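Local coordinates for polyprenyl synthetase (Zymomonas mobilis subsp. mobilis, PDB 4KKM), which probably catalyses the magnesium-dependent condensation of isopentenyl diphosphate with allylic diphosphates, building farnesyl diphosphate or longer prenyl chains, at residues I38-A43 and A89-G94; L71-V76 and A96-H101; E44-P49 and E58-A63. All coordinates share one frame; numbering follows the deposited sequence.

Contact 1 (I38-A43 and A89-G94)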
loop_
_atom_site.group_PDB
_atom_site.type_symbol
_atom_site.label_atom_id
_atom_site.label_comp_id
_atom_site.label_asym_id
_atom_site.label_seq_id
_atom_site.Cartn_x
_atom_site.Cartn_y
_atom_site.Cartn_z
ATOM N N ILE B 38 16.238 9.081 -10.441
ATOM C CA ILE B 38 15.266 8.115 -9.935
ATOM C C ILE B 38 15.902 6.733 -9.842
ATOM O O ILE B 38 15.661 6.011 -8.882
ATOM C CB ILE B 38 13.965 8.100 -10.782
ATOM C CG1 ILE B 38 13.209 9.418 -10.587
ATOM C CG2 ILE B 38 13.054 6.916 -10.399
ATOM C CD1 ILE B 38 12.788 9.676 -9.142
ATOM N N ASP B 39 16.745 6.380 -10.816
ATOM C CA ASP B 39 17.499 5.119 -10.741
ATOM C C ASP B 39 18.437 5.077 -9.532
ATOM O O ASP B 39 18.501 4.068 -8.817
ATOM C CB ASP B 39 18.296 4.852 -12.024
ATOM C CG ASP B 39 17.457 4.205 -13.114
ATOM O OD1 ASP B 39 16.311 3.792 -12.842
ATOM O OD2 ASP B 39 17.952 4.095 -14.253
ATOM N N ARG B 40 19.168 6.166 -9.312
ATOM C CA ARG B 40 20.034 6.285 -8.145
ATOM C C ARG B 40 19.245 6.131 -6.848
ATOM O O ARG B 40 19.656 5.412 -5.936
ATOM C CB ARG B 40 20.760 7.634 -8.133
ATOM C CG ARG B 40 21.318 7.998 -6.756
ATOM C CD ARG B 40 22.094 9.309 -6.756
ATOM N NE ARG B 40 21.262 10.450 -7.139
ATOM C CZ ARG B 40 20.496 11.138 -6.299
ATOM N NH1 ARG B 40 20.445 10.807 -5.016
ATOM N NH2 ARG B 40 19.779 12.159 -6.743
ATOM N N LEU B 41 18.110 6.814 -6.770
ATOM C CA LEU B 41 17.322 6.832 -5.546
ATOM C C LEU B 41 16.719 5.459 -5.215
ATOM O O LEU B 41 16.727 5.032 -4.058
ATOM C CB LEU B 41 16.241 7.920 -5.630
ATOM C CG LEU B 41 16.789 9.349 -5.610
ATOM C CD1 LEU B 41 15.705 10.363 -5.959
ATOM C CD2 LEU B 41 17.403 9.663 -4.255
ATOM N N PHE B 42 16.204 4.768 -6.229
ATOM C CA PHE B 42 15.654 3.434 -6.014
ATOM C C PHE B 42 16.747 2.462 -5.581
ATOM O O PHE B 42 16.539 1.643 -4.685
ATOM C CB PHE B 42 14.957 2.907 -7.274
ATOM C CG PHE B 42 13.475 3.182 -7.319
ATOM C CD1 PHE B 42 12.636 2.705 -6.326
ATOM C CD2 PHE B 42 12.925 3.903 -8.365
ATOM C CE1 PHE B 42 11.270 2.947 -6.375
ATOM C CE2 PHE B 42 11.564 4.144 -8.423
ATOM C CZ PHE B 42 10.737 3.667 -7.423
ATOM N N ALA B 43 17.911 2.563 -6.217
ATOM C CA ALA B 43 19.033 1.680 -5.909
ATOM C C ALA B 43 19.440 1.827 -4.450
ATOM O O ALA B 43 19.711 0.839 -3.771
ATOM C CB ALA B 43 20.220 1.981 -6.824
ATOM N N ALA B 89 14.392 16.715 -2.394
ATOM C CA ALA B 89 13.121 16.385 -1.761
ATOM C C ALA B 89 12.053 16.114 -2.819
ATOM O O ALA B 89 11.327 15.122 -2.735
ATOM C CB ALA B 89 12.684 17.508 -0.846
ATOM N N ALA B 90 11.961 17.003 -3.809
ATOM C CA ALA B 90 11.042 16.814 -4.932
ATOM C C ALA B 90 11.274 15.468 -5.616
ATOM O O ALA B 90 10.326 14.740 -5.918
ATOM C CB ALA B 90 11.182 17.959 -5.937
ATOM N N LEU B 91 12.541 15.132 -5.841
ATOM C CA LEU B 91 12.880 13.846 -6.440
ATOM C C LEU B 91 12.423 12.656 -5.590
ATOM O O LEU B 91 11.988 11.637 -6.128
ATOM C CB LEU B 91 14.386 13.755 -6.711
ATOM C CG LEU B 91 14.893 14.490 -7.957
ATOM C CD1 LEU B 91 16.415 14.618 -7.915
ATOM C CD2 LEU B 91 14.437 13.763 -9.216
ATOM N N ARG B 92 12.520 12.777 -4.270
ATOM C CA ARG B 92 12.088 11.691 -3.383
ATOM C C ARG B 92 10.571 11.498 -3.431
ATOM O O ARG B 92 10.073 10.372 -3.358
ATOM C CB ARG B 92 12.539 11.943 -1.940
ATOM C CG ARG B 92 14.054 11.931 -1.742
ATOM C CD ARG B 92 14.428 11.709 -0.279
ATOM N NE ARG B 92 13.946 10.409 0.177
ATOM C CZ ARG B 92 14.569 9.253 -0.046
ATOM N NH1 ARG B 92 15.722 9.227 -0.704
ATOM N NH2 ARG B 92 14.034 8.121 0.396
ATOM N N VAL B 93 9.840 12.600 -3.539
ATOM C CA VAL B 93 8.396 12.514 -3.744
ATOM C C VAL B 93 8.137 11.860 -5.099
ATOM O O VAL B 93 7.222 11.051 -5.244
ATOM C CB VAL B 93 7.718 13.904 -3.655
ATOM C CG1 VAL B 93 6.214 13.832 -4.034
ATOM C CG2 VAL B 93 7.925 14.511 -2.259
ATOM N N GLY B 94 8.965 12.198 -6.082
ATOM C CA GLY B 94 8.911 11.538 -7.372
ATOM C C GLY B 94 9.112 10.036 -7.219
ATOM O O GLY B 94 8.381 9.246 -7.818
HETATM O O HOH W 1 16.997 6.575 -1.817
#
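Ile38 and Leu41 on one helical segment face Leu91 and Arg92 on another, where the segment axes cross at -72° and come within 10.0 Å of each other. At such a steep crossing the backbones approach over a short distance only, the CA atoms of Ile38 and Leu91 being 7.1 Å apart, and the interface depends on a few well-placed side-chain ends. Leu41 and Leu91 contribute about equally and the most. With CG anti to the carbonyl carbon (chi1 -69°), the branch of Leu41 faces the other helix and its two methyls find different partners. CD1 meets Leu91 CB at 3.7 Å, the two leucines crossing at about a right angle. CD2 touches Arg92 NH1 at 4.0 Å, at a slant to the guanidinium plane. Ile38 reaches across with the very end of its chain, CD1 lying 3.7 Å from Leu91 O and close to the backbone of Gly94.

The polar element is a single water, which donates to Leu41 O at 2.7 Å and accepts from Arg92 NH1 at 3.1 Å, in the plane of the guanidinium and at its edge. This bridges a backbone carbonyl of one helix to a side chain of the other, although no direct hydrogen bond joins the two segments. The other arm of Arg92, NH2, is taken by Gln45. Arg40 lays its guanidinium over Leu41 CG and presents an edge to Leu91 CD1, while its charge is met by Glu88 and Asp37.

Helix 71-80 touches both segments, Pro73 against Ile38 and Val77 against Leu91. Helix 208-221 packs against Ala89 and Val93; helix 24-45 lies across the N-terminal half of helix 87-109.

Contact 2 (L71-V76 and A96-H101)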
loop_
_atom_site.group_PDB
_atom_site.type_symbol
_atom_site.label_atom_id
_atom_site.label_comp_id
_atom_site.label_asym_id
_atom_site.label_seq_id
_atom_site.Cartn_x
_atom_site.Cartn_y
_atom_site.Cartn_z
ATOM N N LEU B 71 7.595 9.543 -16.222
ATOM C CA LEU B 71 6.676 10.648 -16.464
ATOM C C LEU B 71 6.163 11.235 -15.153
ATOM O O LEU B 71 6.029 12.450 -15.014
ATOM C CB LEU B 71 5.505 10.193 -17.333
ATOM C CG LEU B 71 4.401 11.240 -17.497
ATOM C CD1 LEU B 71 4.954 12.474 -18.213
ATOM C CD2 LEU B 71 3.204 10.656 -18.240
ATOM N N ARG B 72 5.884 10.375 -14.180
ATOM C CA ARG B 72 5.331 10.866 -12.923
ATOM C C ARG B 72 6.359 11.603 -12.044
ATOM O O ARG B 72 6.074 12.694 -11.555
ATOM C CB ARG B 72 4.546 9.765 -12.190
ATOM C CG ARG B 72 3.256 9.416 -12.941
ATOM C CD ARG B 72 2.788 7.976 -12.721
ATOM N NE ARG B 72 1.741 7.616 -13.682
ATOM C CZ ARG B 72 1.972 7.217 -14.930
ATOM N NH1 ARG B 72 3.217 7.114 -15.385
ATOM N NH2 ARG B 72 0.955 6.920 -15.728
ATOM N N PRO B 73 7.560 11.026 -11.859
ATOM C CA PRO B 73 8.618 11.830 -11.231
ATOM C C PRO B 73 8.885 13.147 -11.962
ATOM O O PRO B 73 9.110 14.174 -11.315
ATOM C CB PRO B 73 9.840 10.914 -11.317
ATOM C CG PRO B 73 9.253 9.535 -11.208
ATOM C CD PRO B 73 7.936 9.601 -11.952
ATOM N N LEU B 74 8.837 13.120 -13.290
ATOM C CA LEU B 74 9.089 14.317 -14.085
ATOM C C LEU B 74 8.061 15.407 -13.776
ATOM O O LEU B 74 8.407 16.580 -13.644
ATOM C CB LEU B 74 9.075 13.982 -15.580
ATOM C CG LEU B 74 9.219 15.165 -16.538
ATOM C CD1 LEU B 74 10.611 15.787 -16.419
ATOM C CD2 LEU B 74 8.918 14.730 -17.971
ATOM N N LEU B 75 6.797 15.012 -13.661
ATOM C CA LEU B 75 5.735 15.957 -13.315
ATOM C C LEU B 75 5.926 16.547 -11.922
ATOM O O LEU B 75 5.702 17.739 -11.710
ATOM C CB LEU B 75 4.365 15.279 -13.402
ATOM C CG LEU B 75 3.852 15.014 -14.820
ATOM C CD1 LEU B 75 2.634 14.099 -14.779
ATOM C CD2 LEU B 75 3.525 16.331 -15.511
ATOM N N VAL B 76 6.319 15.709 -10.966
ATOM C CA VAL B 76 6.600 16.195 -9.620
ATOM C C VAL B 76 7.723 17.228 -9.648
ATOM O O VAL B 76 7.580 18.331 -9.112
ATOM C CB VAL B 76 6.987 15.047 -8.662
ATOM C CG1 VAL B 76 7.477 15.614 -7.331
ATOM C CG2 VAL B 76 5.803 14.114 -8.451
ATOM N N ALA B 96 8.432 8.238 -4.614
ATOM C CA ALA B 96 7.239 7.725 -3.945
ATOM C C ALA B 96 6.090 7.458 -4.919
ATOM O O ALA B 96 5.461 6.402 -4.853
ATOM C CB ALA B 96 6.789 8.679 -2.833
ATOM N N ILE B 97 5.805 8.402 -5.820
ATOM C CA ILE B 97 4.707 8.201 -6.767
ATOM C C ILE B 97 5.083 7.106 -7.758
ATOM O O ILE B 97 4.231 6.336 -8.213
ATOM C CB ILE B 97 4.263 9.523 -7.498
ATOM C CG1 ILE B 97 3.014 9.287 -8.362
ATOM C CG2 ILE B 97 5.389 10.104 -8.350
ATOM C CD1 ILE B 97 1.821 8.775 -7.570
ATOM N N GLU B 98 6.371 7.016 -8.066
ATOM C CA GLU B 98 6.843 6.000 -8.998
ATOM C C GLU B 98 6.732 4.611 -8.371
ATOM O O GLU B 98 6.550 3.625 -9.077
ATOM C CB GLU B 98 8.275 6.304 -9.461
ATOM C CG GLU B 98 8.792 5.416 -10.594
ATOM C CD GLU B 98 8.137 5.676 -11.952
ATOM O OE1 GLU B 98 7.180 6.478 -12.050
ATOM O OE2 GLU B 98 8.585 5.054 -12.938
ATOM N N CYS B 99 6.815 4.537 -7.044
ATOM C CA CYS B 99 6.554 3.277 -6.352
ATOM C C CYS B 99 5.154 2.760 -6.655
ATOM O O CYS B 99 4.963 1.578 -6.940
ATOM C CB CYS B 99 6.711 3.431 -4.841
ATOM S SG CYS B 99 8.416 3.461 -4.270
ATOM N N ILE B 100 4.176 3.651 -6.575
ATOM C CA ILE B 100 2.787 3.289 -6.841
ATOM C C ILE B 100 2.591 2.901 -8.306
ATOM O O ILE B 100 1.939 1.903 -8.617
ATOM C CB ILE B 100 1.846 4.442 -6.481
ATOM C CG1 ILE B 100 1.978 4.785 -4.991
ATOM C CG2 ILE B 100 0.399 4.120 -6.892
ATOM C CD1 ILE B 100 1.683 3.623 -4.046
ATOM N N HIS B 101 3.167 3.689 -9.207
ATOM C CA HIS B 101 3.057 3.404 -10.633
ATOM C C HIS B 101 3.687 2.052 -10.966
ATOM O O HIS B 101 3.080 1.222 -11.645
ATOM C CB HIS B 101 3.722 4.518 -11.445
ATOM C CG HIS B 101 3.761 4.254 -12.917
ATOM N ND1 HIS B 101 2.628 4.052 -13.675
ATOM C CD2 HIS B 101 4.806 4.163 -13.782
ATOM C CE1 HIS B 101 2.966 3.848 -14.935
ATOM N NE2 HIS B 101 4.286 3.910 -15.023
HETATM O O HOH W 2 6.007 7.484 -14.267
#
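Arg72 and His101 form the stack that dominates this contact. The guanidinium lies flat on the imidazole, with centres 3.7 Å apart and planes only 8° from parallel; NH1 sits over the ring, 3.3 Å from His101 CE1. With CG anti to the backbone N (chi1 175°), His101 offers a ring face to the arginine, whose chain runs extended from CG to NE before meeting it.

Water-mediated bonding comes next. One water accepts from Arg72 N at 2.9 Å and from Arg72 NH1 at 3.0 Å, the latter in the guanidinium plane, and donates to Glu98 OE1 at 2.7 Å. It therefore ties the first turn of helix 71-80 to the acid and probably limits the rotation of the guanidinium above the ring. The other carboxylate oxygen, Glu98 OE2, forms a salt bridge with Arg70 and also lies at the edge of the His101 ring.

A close carbon-to-oxygen approach stands apart from these bonds: Pro73 CD comes within 3.2 Å of Glu98 OE1, the two side chains crossing nearly at right angles. Apolar packing falls to Ile97, whose CG2 touches Arg72 CB at 3.9 Å and also reaches Val76 CG2.

The helices run antiparallel at 155°, as neighbours do in the all-helical isoprenoid synthase fold. Helix 87-109 leads on to Asp108, a calcium ligand together with Asp114, and the side chain of His101 is about 12 Å from the bound calcium ion. An arginine and a histidine paired here are consistent with the isopentenyl diphosphate pocket of related prenyltransferases.

Contact 3 (E44-P49 and E58-A63)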
loop_
_atom_site.group_PDB
_atom_site.type_symbol
_atom_site.label_atom_id
_atom_site.label_comp_id
_atom_site.label_asym_id
_atom_site.label_seq_id
_atom_site.Cartn_x
_atom_site.Cartn_y
_atom_site.Cartn_z
ATOM N N GLU B 44 19.464 3.068 -3.973
ATOM C CA GLU B 44 19.835 3.368 -2.597
ATOM C C GLU B 44 18.764 2.931 -1.603
ATOM O O GLU B 44 19.067 2.559 -0.467
ATOM C CB GLU B 44 20.100 4.866 -2.447
ATOM C CG GLU B 44 20.520 5.301 -1.055
ATOM C CD GLU B 44 20.959 6.755 -1.011
ATOM O OE1 GLU B 44 20.387 7.576 -1.764
ATOM O OE2 GLU B 44 21.885 7.073 -0.232
ATOM N N GLN B 45 17.509 2.987 -2.040
ATOM C CA GLN B 45 16.373 2.638 -1.201
ATOM C C GLN B 45 16.201 1.126 -1.075
ATOM O O GLN B 45 15.502 0.643 -0.181
ATOM C CB GLN B 45 15.094 3.249 -1.786
ATOM C CG GLN B 45 13.930 3.318 -0.822
ATOM C CD GLN B 45 14.169 4.303 0.298
ATOM O OE1 GLN B 45 14.671 5.404 0.074
ATOM N NE2 GLN B 45 13.826 3.909 1.518
ATOM N N LEU B 46 16.839 0.377 -1.971
ATOM C CA LEU B 46 16.600 -1.066 -2.043
ATOM C C LEU B 46 17.864 -1.916 -1.937
ATOM O O LEU B 46 18.184 -2.665 -2.863
ATOM C CB LEU B 46 15.857 -1.413 -3.339
ATOM C CG LEU B 46 14.484 -0.750 -3.528
ATOM C CD1 LEU B 46 13.963 -0.960 -4.939
ATOM C CD2 LEU B 46 13.481 -1.282 -2.525
ATOM N N PRO B 47 18.579 -1.820 -0.803
ATOM C CA PRO B 47 19.744 -2.697 -0.651
ATOM C C PRO B 47 19.312 -4.159 -0.643
ATOM O O PRO B 47 18.273 -4.483 -0.068
ATOM C CB PRO B 47 20.315 -2.295 0.714
ATOM C CG PRO B 47 19.159 -1.721 1.456
ATOM C CD PRO B 47 18.305 -1.041 0.418
ATOM N N VAL B 48 20.093 -5.019 -1.291
ATOM C CA VAL B 48 19.753 -6.434 -1.420
ATOM C C VAL B 48 20.234 -7.230 -0.217
ATOM O O VAL B 48 21.432 -7.334 0.015
ATOM C CB VAL B 48 20.396 -7.048 -2.679
ATOM C CG1 VAL B 48 20.075 -8.543 -2.767
ATOM C CG2 VAL B 48 19.937 -6.306 -3.930
ATOM N N PRO B 49 19.300 -7.807 0.551
ATOM C CA PRO B 49 19.723 -8.594 1.713
ATOM C C PRO B 49 20.249 -9.968 1.312
ATOM O O PRO B 49 19.944 -10.463 0.228
ATOM C CB PRO B 49 18.436 -8.737 2.523
ATOM C CG PRO B 49 17.343 -8.666 1.506
ATOM C CD PRO B 49 17.834 -7.730 0.422
ATOM N N GLU B 58 15.324 -8.155 -5.074
ATOM C CA GLU B 58 15.838 -8.161 -6.444
ATOM C C GLU B 58 14.697 -7.968 -7.453
ATOM O O GLU B 58 14.882 -7.315 -8.479
ATOM C CB GLU B 58 16.675 -9.416 -6.737
ATOM C CG GLU B 58 18.043 -9.360 -6.070
ATOM C CD GLU B 58 18.867 -10.621 -6.256
ATOM O OE1 GLU B 58 18.292 -11.675 -6.605
ATOM O OE2 GLU B 58 20.096 -10.549 -6.049
ATOM N N ALA B 59 13.517 -8.504 -7.135
ATOM C CA ALA B 59 12.331 -8.301 -7.965
ATOM C C ALA B 59 11.879 -6.843 -7.936
ATOM O O ALA B 59 11.509 -6.269 -8.969
ATOM C CB ALA B 59 11.184 -9.232 -7.516
ATOM N N MET B 60 11.912 -6.244 -6.752
ATOM C CA MET B 60 11.558 -4.834 -6.609
ATOM C C MET B 60 12.514 -3.968 -7.424
ATOM O O MET B 60 12.093 -3.043 -8.122
ATOM C CB MET B 60 11.574 -4.411 -5.136
ATOM C CG MET B 60 10.491 -5.073 -4.276
ATOM S SD MET B 60 10.724 -4.801 -2.505
ATOM C CE MET B 60 10.159 -3.092 -2.334
ATOM N N ARG B 61 13.803 -4.279 -7.339
ATOM C CA ARG B 61 14.810 -3.516 -8.067
ATOM C C ARG B 61 14.653 -3.695 -9.572
ATOM O O ARG B 61 14.762 -2.739 -10.340
ATOM C CB ARG B 61 16.218 -3.933 -7.626
ATOM C CG ARG B 61 16.582 -3.473 -6.219
ATOM C CD ARG B 61 17.873 -4.119 -5.719
ATOM N NE ARG B 61 19.036 -3.683 -6.488
ATOM C CZ ARG B 61 19.773 -2.613 -6.201
ATOM N NH1 ARG B 61 19.481 -1.856 -5.152
ATOM N NH2 ARG B 61 20.808 -2.293 -6.972
ATOM N N TYR B 62 14.413 -4.935 -9.989
ATOM C CA TYR B 62 14.218 -5.228 -11.402
ATOM C C TYR B 62 13.074 -4.404 -11.989
ATOM O O TYR B 62 13.173 -3.886 -13.104
ATOM C CB TYR B 62 13.944 -6.717 -11.602
ATOM C CG TYR B 62 13.649 -7.082 -13.035
ATOM C CD1 TYR B 62 14.681 -7.285 -13.947
ATOM C CD2 TYR B 62 12.344 -7.231 -13.479
ATOM C CE1 TYR B 62 14.416 -7.621 -15.257
ATOM C CE2 TYR B 62 12.070 -7.561 -14.785
ATOM C CZ TYR B 62 13.109 -7.759 -15.669
ATOM O OH TYR B 62 12.836 -8.091 -16.972
ATOM N N ALA B 63 11.988 -4.283 -11.236
ATOM C CA ALA B 63 10.813 -3.548 -11.700
ATOM C C ALA B 63 11.035 -2.046 -11.658
ATOM O O ALA B 63 10.660 -1.335 -12.589
ATOM C CB ALA B 63 9.601 -3.905 -10.847
#
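Leu46 leaves the helical conformation, and its psi of 61° swings the carbonyl round towards Arg61, whose side chain bends at chi3 (66°) to bring NH1 back onto that oxygen. The resulting hydrogen bond from Arg61 NH1 to Leu46 O is 2.8 Å long with an N-H...O angle of 145°. It is not an ideal bond: the donor stands above the carbonyl plane, and the oxygen is tilted from the plane of the guanidinium. NH1 also makes a weak hydrogen bond to Ala43 O, so one nitrogen serves two carbonyls of the chain as helix 24-45 comes to its end.

The aliphatic part of Arg61 packs as well. The side chains of Leu46 and Arg61 run alongside one another, pointing opposite ways, with Leu46 CB 3.6 Å from Arg61 CG. On the loop side Val48 crosses the arginine at about a right angle, with CG2 at 3.5 Å from Arg61 CD.

This is a helix-loop-helix connection, in which the extended chain leaving helix 24-45 is held against helix 54-64 before it enters that helix. Were Arg61 cut back to an alanine, Leu46 O would probably lose this donor and a gap would be likely to open beside Leu46 and Val48, freeing the loop to shift.

Further contacts extend the seam. Leu46 CD2 meets Met60 CE at 3.8 Å on the buried side, where Leu144 of helix 131-150 also packs on Leu46 and Lys174 of the second subunit lies against both Leu46 and Met60. Towards solvent, Val48 CG1 lies 3.8 Å from Glu58 OE2. That carboxylate has a long, weak ion pair with Arg54, and its OE1 is hydrogen-bonded to a glycerol probably left from crystallisation.

How the contacts relate
Starting from the N terminus, helix 24-45 supplies the first segment of contact 1 and, one step later, the start of contact 3. Contact 3 closes first, round a short loop of residues 50-57 that includes the first turn of helix 54-64. Contact 2 opens afterwards, at 71-76, so those two follow in series. Contact 1 closes at 89-94, enclosing all of contact 3, while contact 2 finishes beyond it at 96-101; contacts 1 and 2 therefore cross. Both end on helix 87-109, where Phe42 packs on Glu98 and Cys99. Contacts 1 and 3 are joined where helix 24-45 ends. Helices 24-45, 54-64 and 71-80 are thus linked, directly or through one another, to helix 87-109.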